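Local coordinates for protein L-threonine-O-3-phosphate decarboxylase (Porphyromonas gingivalis, PDB 3FKD) that probably acts as a pyridoxal 5'-phosphate-dependent L-threonine-O-3-phosphate decarboxylase of the aminotransferase class I and II family, at residues 78-83 / 100-105. Sequence-based numbering, arbitrary orientation.
Sequences AAFYQI and AEYEDA
A105 sits at the apolar centre, its methyl aimed at helix 78-83 and centred over one face of the Y81 ring. This CH-pi contact places CB 4.0 Å from the ring centroid, only 11° off the normal. The same methyl lies against the backbone of F80, with A105 CB 3.7 Å from F80 O, so it is held between the Y81 ring face and the F80 carbonyl. On one flank F80 and Y102 run side by side and form a T-shaped pair: the CE1 edge of Y102 rests over the rim of one F80 face, 3.6 Å from F80 CZ, with the ring planes at 77°. Both aromatics reach down to the strands beneath, where each touches W134, and the Y102 hydroxyl hydrogen-bonds to D166. On the other flank Y81, its CG anti to the carbonyl carbon, lays its ring across the second helix. Its OH reaches beside CB of D104 and donates to E101 OE1 at 2.8 Å. That oxygen is met nearly along its C-O axis and lies in the plane of the phenol ring, at its edge. The E101 chain, bent at chi2, turns the carboxylate back to this hydroxyl, so the bond links the tip of the ring to the bent carboxylate chain. T224 and P225 of the second subunit pack on Y81 and E101, respectively. The helix segments run roughly parallel, their axes 8.9 Å apart and inclined by 30°. This arrangement of neighbouring helices lying against a mostly parallel seven-stranded sheet, next to the dimer interface, belongs to the large domain of fold-type I pyridoxal phosphate enzymes, the class I and II aminotransferase family.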
ATOM      1  N   ALA A  78       6.833   0.741  -3.103  1.00 18.66           N
ATOM      2  CA  ALA A  78       6.465   1.859  -2.226  1.00 19.04           C
ATOM      3  C   ALA A  78       7.683   2.570  -1.644  1.00 18.60           C
ATOM      4  O   ALA A  78       7.760   3.807  -1.691  1.00 19.17           O
ATOM      5  CB  ALA A  78       5.482   1.433  -1.098  1.00 17.71           C
ATOM      6  N   ALA A  79       8.616   1.792  -1.094  1.00 17.58           N
ATOM      7  CA  ALA A  79       9.867   2.334  -0.563  1.00 17.35           C
ATOM      8  C   ALA A  79      10.656   3.222  -1.548  1.00 18.21           C
ATOM      9  O   ALA A  79      11.300   4.152  -1.115  1.00 17.31           O
ATOM     10  CB  ALA A  79      10.753   1.225  -0.039  1.00 15.74           C
ATOM     11  N   PHE A  80      10.622   2.914  -2.852  1.00 18.14           N
ATOM     12  CA  PHE A  80      11.414   3.655  -3.843  1.00 18.95           C
ATOM     13  C   PHE A  80      10.841   5.053  -4.014  1.00 20.65           C
ATOM     14  O   PHE A  80      11.566   6.035  -4.100  1.00 20.66           O
ATOM     15  CB  PHE A  80      11.442   2.939  -5.201  1.00 18.07           C
ATOM     16  CG  PHE A  80      12.107   1.622  -5.155  1.00 17.31           C
ATOM     17  CD1 PHE A  80      13.346   1.484  -4.548  1.00 17.64           C
ATOM     18  CD2 PHE A  80      11.504   0.515  -5.705  1.00 17.28           C
ATOM     19  CE1 PHE A  80      13.950   0.281  -4.487  1.00 17.72           C
ATOM     20  CE2 PHE A  80      12.115  -0.701  -5.662  1.00 15.92           C
ATOM     21  CZ  PHE A  80      13.332  -0.821  -5.055  1.00 18.03           C
ATOM     22  N   TYR A  81       9.517   5.089  -4.065  1.00 20.01           N
ATOM     23  CA  TYR A  81       8.724   6.286  -4.099  1.00 20.23           C
ATOM     24  C   TYR A  81       8.825   7.115  -2.800  1.00 24.50           C
ATOM     25  O   TYR A  81       8.932   8.349  -2.840  1.00 24.67           O
ATOM     26  CB  TYR A  81       7.295   5.848  -4.342  1.00 19.30           C
ATOM     27  CG  TYR A  81       7.015   5.542  -5.784  1.00 21.96           C
ATOM     28  CD1 TYR A  81       6.629   6.555  -6.674  1.00 23.16           C
ATOM     29  CD2 TYR A  81       7.165   4.265  -6.283  1.00 20.77           C
ATOM     30  CE1 TYR A  81       6.381   6.287  -8.004  1.00 20.44           C
ATOM     31  CE2 TYR A  81       6.890   3.986  -7.604  1.00 21.20           C
ATOM     32  CZ  TYR A  81       6.501   5.009  -8.454  1.00 22.40           C
ATOM     33  OH  TYR A  81       6.247   4.725  -9.768  1.00 25.38           O
ATOM     34  N   GLN A  82       8.760   6.460  -1.641  1.00 21.85           N
ATOM     35  CA  GLN A  82       8.888   7.234  -0.431  1.00 23.32           C
ATOM     36  C   GLN A  82      10.269   7.893  -0.311  1.00 24.17           C
ATOM     37  O   GLN A  82      10.399   8.957   0.304  1.00 25.00           O
ATOM     38  CB  GLN A  82       8.567   6.410   0.814  1.00 24.04           C
ATOM     39  CG  GLN A  82       7.762   7.207   1.855  1.00 23.61           C
ATOM     40  CD  GLN A  82       7.811   6.604   3.246  1.00 26.00           C
ATOM     41  OE1 GLN A  82       7.437   5.449   3.460  1.00 26.71           O
ATOM     42  NE2 GLN A  82       8.275   7.386   4.203  1.00 27.84           N
ATOM     43  N   ILE A  83      11.294   7.241  -0.863  1.00 23.32           N
ATOM     44  CA  ILE A  83      12.672   7.755  -0.832  1.00 23.02           C
ATOM     45  C   ILE A  83      12.829   8.944  -1.801  1.00 22.78           C
ATOM     46  O   ILE A  83      13.343   9.996  -1.427  1.00 23.98           O
ATOM     47  CB  ILE A  83      13.693   6.643  -1.210  1.00 22.97           C
ATOM     48  CG1 ILE A  83      13.792   5.559  -0.115  1.00 21.85           C
ATOM     49  CG2 ILE A  83      15.067   7.229  -1.521  1.00 23.04           C
ATOM     50  CD1 ILE A  83      14.813   4.470  -0.466  1.00 19.31           C
ATOM     51  N   ALA A 100      11.888  -0.299 -13.800  1.00 22.34           N
ATOM     52  CA  ALA A 100      11.431   1.002 -14.328  1.00 23.91           C
ATOM     53  C   ALA A 100      10.978   1.923 -13.205  1.00 26.48           C
ATOM     54  O   ALA A 100      10.798   3.154 -13.367  1.00 26.14           O
ATOM     55  CB  ALA A 100      10.291   0.792 -15.341  1.00 24.25           C
ATOM     56  N   GLU A 101      10.795   1.304 -12.046  1.00 24.89           N
ATOM     57  CA  GLU A 101      10.291   2.003 -10.893  1.00 24.18           C
ATOM     58  C   GLU A 101      11.282   2.943 -10.210  1.00 23.70           C
ATOM     59  O   GLU A 101      10.850   3.865  -9.525  1.00 25.27           O
ATOM     60  CB  GLU A 101       9.663   1.001  -9.923  1.00 25.54           C
ATOM     61  CG  GLU A 101       8.534   0.180 -10.589  1.00 25.09           C
ATOM     62  CD  GLU A 101       7.359   1.042 -11.006  1.00 27.23           C
ATOM     63  OE1 GLU A 101       7.114   2.084 -10.350  1.00 25.82           O
ATOM     64  OE2 GLU A 101       6.684   0.669 -11.994  1.00 29.92           O
ATOM     65  N   TYR A 102      12.587   2.738 -10.367  1.00 22.77           N
ATOM     66  CA  TYR A 102      13.517   3.748  -9.874  1.00 23.27           C
ATOM     67  C   TYR A 102      13.277   5.027 -10.659  1.00 24.14           C
ATOM     68  O   TYR A 102      13.141   6.114 -10.077  1.00 23.41           O
ATOM     69  CB  TYR A 102      14.990   3.345  -9.965  1.00 21.56           C
ATOM     70  CG  TYR A 102      15.293   1.915  -9.611  1.00 21.76           C
ATOM     71  CD1 TYR A 102      14.578   1.243  -8.595  1.00 20.18           C
ATOM     72  CD2 TYR A 102      16.312   1.219 -10.288  1.00 20.69           C
ATOM     73  CE1 TYR A 102      14.876  -0.088  -8.276  1.00 20.56           C
ATOM     74  CE2 TYR A 102      16.611  -0.098  -9.988  1.00 21.41           C
ATOM     75  CZ  TYR A 102      15.886  -0.765  -8.979  1.00 21.54           C
ATOM     76  OH  TYR A 102      16.186  -2.079  -8.687  1.00 19.50           O
ATOM     77  N   GLU A 103      13.179   4.878 -11.978  1.00 24.29           N
ATOM     78  CA  GLU A 103      12.947   6.022 -12.836  1.00 25.76           C
ATOM     79  C   GLU A 103      11.625   6.723 -12.497  1.00 26.39           C
ATOM     80  O   GLU A 103      11.609   7.928 -12.272  1.00 24.39           O
ATOM     81  CB  GLU A 103      12.963   5.629 -14.302  1.00 26.45           C
ATOM     82  CG  GLU A 103      13.397   6.754 -15.214  1.00 29.87           C
ATOM     83  CD  GLU A 103      13.090   6.492 -16.701  1.00 33.55           C
ATOM     84  OE1 GLU A 103      13.487   5.430 -17.238  1.00 30.52           O
ATOM     85  OE2 GLU A 103      12.447   7.370 -17.338  1.00 37.20           O
ATOM     86  N   ASP A 104      10.533   5.959 -12.466  1.00 26.14           N
ATOM     87  CA  ASP A 104       9.210   6.520 -12.272  1.00 25.52           C
ATOM     88  C   ASP A 104       9.167   7.282 -10.977  1.00 24.95           C
ATOM     89  O   ASP A 104       8.600   8.360 -10.933  1.00 24.06           O
ATOM     90  CB  ASP A 104       8.128   5.445 -12.275  1.00 27.13           C
ATOM     91  CG  ASP A 104       8.058   4.688 -13.584  1.00 31.75           C
ATOM     92  OD1 ASP A 104       8.411   5.281 -14.642  1.00 36.73           O
ATOM     93  OD2 ASP A 104       7.657   3.496 -13.560  1.00 30.29           O
ATOM     94  N   ALA A 105       9.795   6.734  -9.939  1.00 24.38           N
ATOM     95  CA  ALA A 105       9.862   7.431  -8.652  1.00 25.85           C
ATOM     96  C   ALA A 105      10.550   8.782  -8.756  1.00 24.67           C
ATOM     97  O   ALA A 105      10.020   9.800  -8.302  1.00 25.44           O
ATOM     98  CB  ALA A 105      10.541   6.582  -7.579  1.00 22.99           C
TER